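Local coordinates for protein type 6 secretion amidase effector 2 (Salmonella typhi, PDB 6WIN) that probably cleaves amide bonds in peptidoglycan as an antibacterial toxin delivered by the type VI secretion system, at residues R106-G111 and T118-S123. Numbering follows the deposited sequence.
Sequences RKLHNG and TYIRMS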
ATOM      1  N   ARG A 106      -9.799   6.552   3.304  1.00 20.50           N
ATOM      2  CA  ARG A 106     -11.161   6.666   2.811  1.00 20.33           C
ATOM      3  C   ARG A 106     -11.247   6.595   1.291  1.00 17.37           C
ATOM      4  O   ARG A 106     -10.336   7.003   0.567  1.00 12.82           O
ATOM      5  CB  ARG A 106     -11.787   7.976   3.270  1.00 21.16           C
ATOM      6  CG  ARG A 106     -11.535   8.289   4.721  1.00 24.65           C
ATOM      7  CD  ARG A 106     -12.718   8.980   5.309  1.00 23.80           C
ATOM      8  NE  ARG A 106     -13.274  10.017   4.429  1.00 33.39           N
ATOM      9  CZ  ARG A 106     -12.623  11.113   4.047  1.00 29.77           C
ATOM     10  NH1 ARG A 106     -13.223  11.992   3.249  1.00 38.44           N
ATOM     11  NH2 ARG A 106     -11.378  11.334   4.465  1.00 33.99           N
ATOM     12  N   LYS A 107     -12.372   6.071   0.820  1.00 17.24           N
ATOM     13  CA  LYS A 107     -12.820   6.339  -0.535  1.00 19.44           C
ATOM     14  C   LYS A 107     -13.333   7.772  -0.583  1.00 20.45           C
ATOM     15  O   LYS A 107     -14.257   8.137   0.153  1.00 21.11           O
ATOM     16  CB  LYS A 107     -13.903   5.347  -0.947  1.00 20.89           C
ATOM     17  CG  LYS A 107     -14.258   5.403  -2.439  1.00 22.27           C
ATOM     18  CD  LYS A 107     -15.663   5.932  -2.642  1.00 22.45           C
ATOM     19  CE  LYS A 107     -16.027   5.991  -4.130  1.00 26.51           C
ATOM     20  NZ  LYS A 107     -15.265   7.074  -4.846  1.00 25.71           N
ATOM     21  N   LEU A 108     -12.687   8.598  -1.389  1.00 18.81           N
ATOM     22  CA  LEU A 108     -12.999  10.014  -1.469  1.00 17.28           C
ATOM     23  C   LEU A 108     -14.144  10.250  -2.450  1.00 19.53           C
ATOM     24  O   LEU A 108     -14.381   9.458  -3.364  1.00 21.60           O
ATOM     25  CB  LEU A 108     -11.754  10.792  -1.902  1.00 18.68           C
ATOM     26  CG  LEU A 108     -10.515  10.467  -1.069  1.00 24.55           C
ATOM     27  CD1 LEU A 108      -9.311  11.259  -1.550  1.00 25.71           C
ATOM     28  CD2 LEU A 108     -10.807  10.752   0.398  1.00 24.97           C
ATOM     29  N   HIS A 109     -14.862  11.353  -2.249  1.00 22.50           N
ATOM     30  CA  HIS A 109     -15.855  11.775  -3.228  1.00 16.77           C
ATOM     31  C   HIS A 109     -15.175  12.041  -4.568  1.00 15.01           C
ATOM     32  O   HIS A 109     -14.198  12.794  -4.643  1.00 14.67           O
ATOM     33  CB  HIS A 109     -16.576  13.029  -2.737  1.00 22.19           C
ATOM     34  CG  HIS A 109     -17.512  12.782  -1.595  1.00 20.61           C
ATOM     35  ND1 HIS A 109     -18.634  11.987  -1.708  1.00 19.36           N
ATOM     36  CD2 HIS A 109     -17.496  13.227  -0.318  1.00 18.08           C
ATOM     37  CE1 HIS A 109     -19.271  11.957  -0.552  1.00 19.19           C
ATOM     38  NE2 HIS A 109     -18.600  12.700   0.310  1.00 23.17           N
ATOM     39  N   ASN A 110     -15.681  11.405  -5.625  1.00 20.39           N
ATOM     40  CA  ASN A 110     -15.121  11.556  -6.975  1.00 24.63           C
ATOM     41  C   ASN A 110     -13.604  11.348  -6.971  1.00 23.98           C
ATOM     42  O   ASN A 110     -12.847  12.109  -7.581  1.00 30.00           O
ATOM     43  CB  ASN A 110     -15.494  12.921  -7.569  1.00 24.36           C
ATOM     44  CG  ASN A 110     -15.295  12.991  -9.085  1.00 26.50           C
ATOM     45  OD1 ASN A 110     -14.902  12.016  -9.729  1.00 28.04           O
ATOM     46  ND2 ASN A 110     -15.566  14.160  -9.656  1.00 28.83           N
ATOM     47  N   GLY A 111     -13.153  10.312  -6.265  1.00 21.87           N
ATOM     48  CA  GLY A 111     -11.738  10.014  -6.122  1.00 21.54           C
ATOM     49  C   GLY A 111     -11.199   8.964  -7.066  1.00 22.83           C
ATOM     50  O   GLY A 111     -10.066   8.505  -6.877  1.00 20.26           O
ATOM     51  N   THR A 118      -3.662   9.228 -12.679  1.00 21.92           N
ATOM     52  CA  THR A 118      -3.379   9.747 -11.343  1.00 24.08           C
ATOM     53  C   THR A 118      -4.641   9.781 -10.482  1.00 28.55           C
ATOM     54  O   THR A 118      -5.768   9.634 -10.969  1.00 23.23           O
ATOM     55  CB  THR A 118      -2.777  11.152 -11.427  1.00 25.30           C
ATOM     56  OG1 THR A 118      -3.697  12.024 -12.096  1.00 27.61           O
ATOM     57  CG2 THR A 118      -1.476  11.142 -12.195  1.00 23.94           C
ATOM     58  N   TYR A 119      -4.430  10.012  -9.178  1.00 21.88           N
ATOM     59  CA  TYR A 119      -5.477  10.077  -8.166  1.00 24.51           C
ATOM     60  C   TYR A 119      -5.256  11.305  -7.292  1.00 25.04           C
ATOM     61  O   TYR A 119      -4.121  11.587  -6.895  1.00 20.88           O
ATOM     62  CB  TYR A 119      -5.477   8.840  -7.246  1.00 26.48           C
ATOM     63  CG  TYR A 119      -5.705   7.504  -7.909  1.00 22.71           C
ATOM     64  CD1 TYR A 119      -6.965   6.919  -7.903  1.00 20.32           C
ATOM     65  CD2 TYR A 119      -4.657   6.813  -8.509  1.00 20.45           C
ATOM     66  CE1 TYR A 119      -7.182   5.697  -8.489  1.00 18.49           C
ATOM     67  CE2 TYR A 119      -4.866   5.589  -9.106  1.00 19.00           C
ATOM     68  CZ  TYR A 119      -6.132   5.037  -9.090  1.00 19.02           C
ATOM     69  OH  TYR A 119      -6.357   3.818  -9.671  1.00 17.68           O
ATOM     70  N   ILE A 120      -6.337  12.032  -6.984  1.00 23.23           N
ATOM     71  CA  ILE A 120      -6.240  13.095  -5.983  1.00 23.54           C
ATOM     72  C   ILE A 120      -5.837  12.490  -4.639  1.00 19.79           C
ATOM     73  O   ILE A 120      -6.234  11.369  -4.295  1.00 26.63           O
ATOM     74  CB  ILE A 120      -7.564  13.871  -5.842  1.00 16.59           C
ATOM     75  CG1 ILE A 120      -8.710  12.919  -5.483  1.00 17.74           C
ATOM     76  CG2 ILE A 120      -7.891  14.619  -7.114  1.00 25.06           C
ATOM     77  CD1 ILE A 120      -9.778  13.550  -4.595  1.00 31.69           C
ATOM     78  N   ARG A 121      -5.036  13.244  -3.879  1.00 21.86           N
ATOM     79  CA  ARG A 121      -4.576  12.887  -2.528  1.00 22.97           C
ATOM     80  C   ARG A 121      -4.214  11.403  -2.425  1.00 19.79           C
ATOM     81  O   ARG A 121      -4.690  10.669  -1.554  1.00 18.28           O
ATOM     82  CB  ARG A 121      -5.620  13.281  -1.478  1.00 26.08           C
ATOM     83  CG  ARG A 121      -5.924  14.774  -1.476  1.00 27.99           C
ATOM     84  CD  ARG A 121      -7.375  15.068  -1.111  1.00 33.82           C
ATOM     85  NE  ARG A 121      -7.699  14.563   0.218  1.00 43.24           N
ATOM     86  CZ  ARG A 121      -8.910  14.588   0.765  1.00 43.80           C
ATOM     87  NH1 ARG A 121      -9.091  14.083   1.982  1.00 43.27           N
ATOM     88  NH2 ARG A 121      -9.935  15.114   0.103  1.00 41.15           N
HETATM   89  N   MSE A 122      -3.333  10.974  -3.323  1.00 25.06           N
HETATM   90  CA  MSE A 122      -3.208   9.563  -3.695  1.00 21.83           C
HETATM   91  C   MSE A 122      -2.983   8.617  -2.507  1.00 20.13           C
HETATM   92  O   MSE A 122      -3.711   7.634  -2.353  1.00 19.48           O
HETATM   93  CB  MSE A 122      -2.088   9.419  -4.733  1.00 25.19           C
HETATM   94  CG  MSE A 122      -2.298   8.281  -5.693  1.00 34.11           C
HETATM   95 SE   MSE A 122      -0.728   7.830  -6.718  1.00 33.65          SE
HETATM   96  CE  MSE A 122      -1.197   9.135  -8.162  1.00 33.79           C
ATOM     97  N   SER A 123      -2.005   8.934  -1.651  1.00 23.73           N
ATOM     98  CA  SER A 123      -1.711   8.082  -0.498  1.00 20.14           C
ATOM     99  C   SER A 123      -2.871   8.006   0.492  1.00 20.24           C
ATOM    100  O   SER A 123      -2.934   7.060   1.291  1.00 16.95           O
ATOM    101  CB  SER A 123      -0.461   8.598   0.210  1.00 17.51           C
ATOM    102  OG  SER A 123      -0.725   9.849   0.806  1.00 23.68           O
TER
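L108 reaches across from the turn L108–G111 and sets its two methyls against I120 and the guanidinium of R121. CD1 does most of the work: it lies 3.8 Å from I120 CD1 and also sits over the middle of one face of the R121 guanidinium, 4.1 Å from R121 CZ. The second branch, CD2, approaches NH1 of R121 over a face of its guanidinium and packs on a face of the R106 guanidinium, toward its rim. With CG opposite the carbonyl carbon (chi1 -51°), the isobutyl group of L108 is directed toward I120 and R121. Both guanidinium groups pack on the same leucine, with R106 NH2 4.4 Å from R121 NH1, near but not in contact; both arginines are exposed, so solvent probably screens their like charges.

I120 answers through its longer branch. CG1 lies between the backbone N and the carbonyl carbon (chi1 57°), which carries the ethyl arm to the turn, where I120 CG1 passes 4.2 Å from G111 CA. Beside I120, the Y119 ring turns its edge to the backbone: G111 O lies near the ring plane, 3.6 Å from Y119 CD1. No hydrogen bond joins the two segments directly, but the N125 amide ND2 donates to both G111 O and I120 O and so bridges them. On the 106–111 side, K107 NZ donates a hydrogen bond to L108 O at 2.9 Å and forms a salt bridge with E127, tying the start of the turn to the chain that follows 118–123.

The contact packs together two parts of the long connection between the outermost strand 101–106 and strand 129–133: a type II beta turn, closed by a weak hydrogen bond from G111 N to L108 O, rests through both its end residues on the loop residues Y119 to R121.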